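Local structure of dual oxidase maturation factor 1 (Homo sapiens, 7D3F) at residues 85-89 with 122-126. The protein may be required for the maturation of functional DUOX1 and its transport from the endoplasmic reticulum to the plasma membrane. Residues are numbered along the deposited sequence; the frame is centred on the assembly and turned at random.
Sequences TSYKA and ETINY. With MAN (alpha-D-mannopyranose), chain E; MAN (alpha-D-mannopyranose), chain C.
Y87 reaches E122, I124 and Y126 across one side of the antiparallel sheet in the region predicted to be extracellular, from just beyond strand 77-86 to strand 122-131. Strands 94-103 and 107-114 lie between these two in the sheet order, and the nearest CA atoms, those of Y87 and I124, are 9.4 Å apart. Side chains and N-glycan sugars therefore make the contact.

The polar group centres on the Y87 hydroxyl. Its OH lies 3.0 Å from E122 OE1; the hydroxyls of Y87 and Y126 are modelled very close, with either a possible donor. The tyrosine side chains cross at about a right angle, and the E122 carboxylate, its OE1 at the edge of the Y87 ring, is turned 76° from the ring plane. The other carboxylate oxygen, E122 OE2, forms a salt bridge with K88 NZ at 3.4 Å, weak as a hydrogen bond, at the end of an extended lysine chain.

Across the two segments, the apolar pairs all involve the Y87 ring. I124 CD1 sits over one face near the rim, while Y87 CE1 comes 3.7 Å from Y126 CE1. With chi1 at 177°, the Y87 ring extends away from its own backbone N toward the far strand; I95 and P151 also touch it.

Two mannoses of the attached glycan also line the contact, and a neighbouring protein chain packs on Y87 and Y126. O2 of the chain C mannose donates a hydrogen bond to E122 OE1 (2.8 Å); O3 of the same mannose accepts one from T123 N. The chain E mannose places O3 over the centre of the Y126 ring, where N125 N donates to that O3 at 2.8 Å and 178°.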
loop_
_atom_site.group_PDB
_atom_site.type_symbol
_atom_site.label_atom_id
_atom_site.label_comp_id
_atom_site.label_asym_id
_atom_site.label_seq_id
_atom_site.Cartn_x
_atom_site.Cartn_y
_atom_site.Cartn_z
ATOM N N THR B 85 -11.414 -43.216 -2.148
ATOM C CA THR B 85 -12.305 -42.270 -2.808
ATOM C C THR B 85 -11.925 -42.118 -4.274
ATOM O O THR B 85 -10.792 -42.388 -4.676
ATOM C CB THR B 85 -12.280 -40.890 -2.130
ATOM O OG1 THR B 85 -10.931 -40.541 -1.795
ATOM C CG2 THR B 85 -13.136 -40.886 -0.872
ATOM N N SER B 86 -12.897 -41.676 -5.070
ATOM C CA SER B 86 -12.630 -41.343 -6.462
ATOM C C SER B 86 -11.644 -40.185 -6.538
ATOM O O SER B 86 -11.682 -39.261 -5.722
ATOM C CB SER B 86 -13.930 -40.983 -7.183
ATOM O OG SER B 86 -14.565 -39.876 -6.566
ATOM N N TYR B 87 -10.752 -40.238 -7.528
ATOM C CA TYR B 87 -9.640 -39.296 -7.609
ATOM C C TYR B 87 -9.872 -38.197 -8.641
ATOM O O TYR B 87 -9.819 -37.011 -8.308
ATOM C CB TYR B 87 -8.341 -40.049 -7.918
ATOM C CG TYR B 87 -7.145 -39.146 -8.097
ATOM C CD1 TYR B 87 -6.747 -38.283 -7.085
ATOM C CD2 TYR B 87 -6.409 -39.160 -9.273
ATOM C CE1 TYR B 87 -5.654 -37.456 -7.240
ATOM C CE2 TYR B 87 -5.314 -38.337 -9.438
ATOM C CZ TYR B 87 -4.940 -37.487 -8.419
ATOM O OH TYR B 87 -3.849 -36.664 -8.576
ATOM N N LYS B 88 -10.136 -38.567 -9.892
ATOM C CA LYS B 88 -10.244 -37.588 -10.962
ATOM C C LYS B 88 -11.384 -37.964 -11.896
ATOM O O LYS B 88 -11.863 -39.101 -11.905
ATOM C CB LYS B 88 -8.934 -37.470 -11.753
ATOM C CG LYS B 88 -8.578 -38.711 -12.555
ATOM C CD LYS B 88 -7.349 -38.470 -13.416
ATOM C CE LYS B 88 -7.058 -39.656 -14.318
ATOM N NZ LYS B 88 -5.896 -39.396 -15.211
ATOM N N ALA B 89 -11.815 -36.982 -12.683
ATOM C CA ALA B 89 -12.869 -37.204 -13.657
ATOM C C ALA B 89 -12.354 -38.041 -14.824
ATOM O O ALA B 89 -11.149 -38.146 -15.069
ATOM C CB ALA B 89 -13.417 -35.873 -14.166
ATOM N N GLU B 122 0.547 -41.227 -10.244
ATOM C CA GLU B 122 0.380 -39.816 -9.932
ATOM C C GLU B 122 0.866 -39.543 -8.515
ATOM O O GLU B 122 0.851 -40.427 -7.655
ATOM C CB GLU B 122 -1.081 -39.371 -10.081
ATOM C CG GLU B 122 -1.693 -39.689 -11.438
ATOM C CD GLU B 122 -2.848 -38.774 -11.786
ATOM O OE1 GLU B 122 -2.903 -37.656 -11.235
ATOM O OE2 GLU B 122 -3.698 -39.173 -12.611
ATOM N N THR B 123 1.297 -38.305 -8.285
ATOM C CA THR B 123 1.751 -37.858 -6.975
ATOM C C THR B 123 0.584 -37.184 -6.264
ATOM O O THR B 123 0.099 -36.140 -6.712
ATOM C CB THR B 123 2.931 -36.896 -7.105
ATOM O OG1 THR B 123 3.904 -37.454 -7.996
ATOM C CG2 THR B 123 3.577 -36.656 -5.750
ATOM N N ILE B 124 0.134 -37.780 -5.162
ATOM C CA ILE B 124 -1.021 -37.259 -4.440
ATOM C C ILE B 124 -0.565 -36.678 -3.109
ATOM O O ILE B 124 -0.510 -37.383 -2.095
ATOM C CB ILE B 124 -2.083 -38.353 -4.236
ATOM C CG1 ILE B 124 -2.375 -39.059 -5.560
ATOM C CG2 ILE B 124 -3.357 -37.759 -3.657
ATOM C CD1 ILE B 124 -3.322 -40.229 -5.435
ATOM N N ASN B 125 -0.232 -35.388 -3.109
ATOM C CA ASN B 125 0.152 -34.664 -1.903
ATOM C C ASN B 125 -0.455 -33.266 -1.922
ATOM O O ASN B 125 0.215 -32.271 -1.623
ATOM C CB ASN B 125 1.672 -34.601 -1.756
ATOM C CG ASN B 125 2.110 -34.194 -0.362
ATOM O OD1 ASN B 125 1.350 -34.311 0.599
ATOM N ND2 ASN B 125 3.341 -33.709 -0.246
ATOM N N TYR B 126 -1.731 -33.174 -2.284
ATOM C CA TYR B 126 -2.374 -31.876 -2.444
ATOM C C TYR B 126 -2.538 -31.173 -1.103
ATOM O O TYR B 126 -2.881 -31.795 -0.096
ATOM C CB TYR B 126 -3.746 -32.034 -3.099
ATOM C CG TYR B 126 -3.718 -32.657 -4.473
ATOM C CD1 TYR B 126 -3.744 -34.036 -4.630
ATOM C CD2 TYR B 126 -3.678 -31.867 -5.614
ATOM C CE1 TYR B 126 -3.723 -34.611 -5.882
ATOM C CE2 TYR B 126 -3.658 -32.434 -6.873
ATOM C CZ TYR B 126 -3.681 -33.807 -7.000
ATOM O OH TYR B 126 -3.660 -34.382 -8.247
HETATM C C1 MAN E . 0.713 -31.086 -7.640
HETATM C C2 MAN E . -0.055 -32.379 -7.300
HETATM C C3 MAN E . 0.387 -32.873 -5.936
HETATM C C4 MAN E . 1.905 -33.090 -5.929
HETATM C C5 MAN E . 2.617 -31.776 -6.282
HETATM C C6 MAN E . 4.119 -31.936 -6.416
HETATM O O2 MAN E . 0.300 -33.425 -8.194
HETATM O O3 MAN E . -0.284 -34.071 -5.566
HETATM O O4 MAN E . 2.327 -33.519 -4.651
HETATM O O5 MAN E . 2.119 -31.277 -7.551
HETATM O O6 MAN E . 4.679 -30.658 -6.691
HETATM C C1 MAN C . -0.700 -33.552 -9.224
HETATM C C2 MAN C . -0.662 -35.015 -9.687
HETATM C C3 MAN C . 0.691 -35.301 -10.332
HETATM C C4 MAN C . 1.013 -34.269 -11.431
HETATM C C5 MAN C . 0.877 -32.837 -10.887
HETATM C C6 MAN C . 1.015 -31.780 -11.965
HETATM O O2 MAN C . -1.635 -35.266 -10.702
HETATM O O3 MAN C . 0.754 -36.620 -10.861
HETATM O O4 MAN C . 2.338 -34.461 -11.893
HETATM O O5 MAN C . -0.425 -32.673 -10.287
HETATM O O6 MAN C . 0.873 -30.502 -11.355
#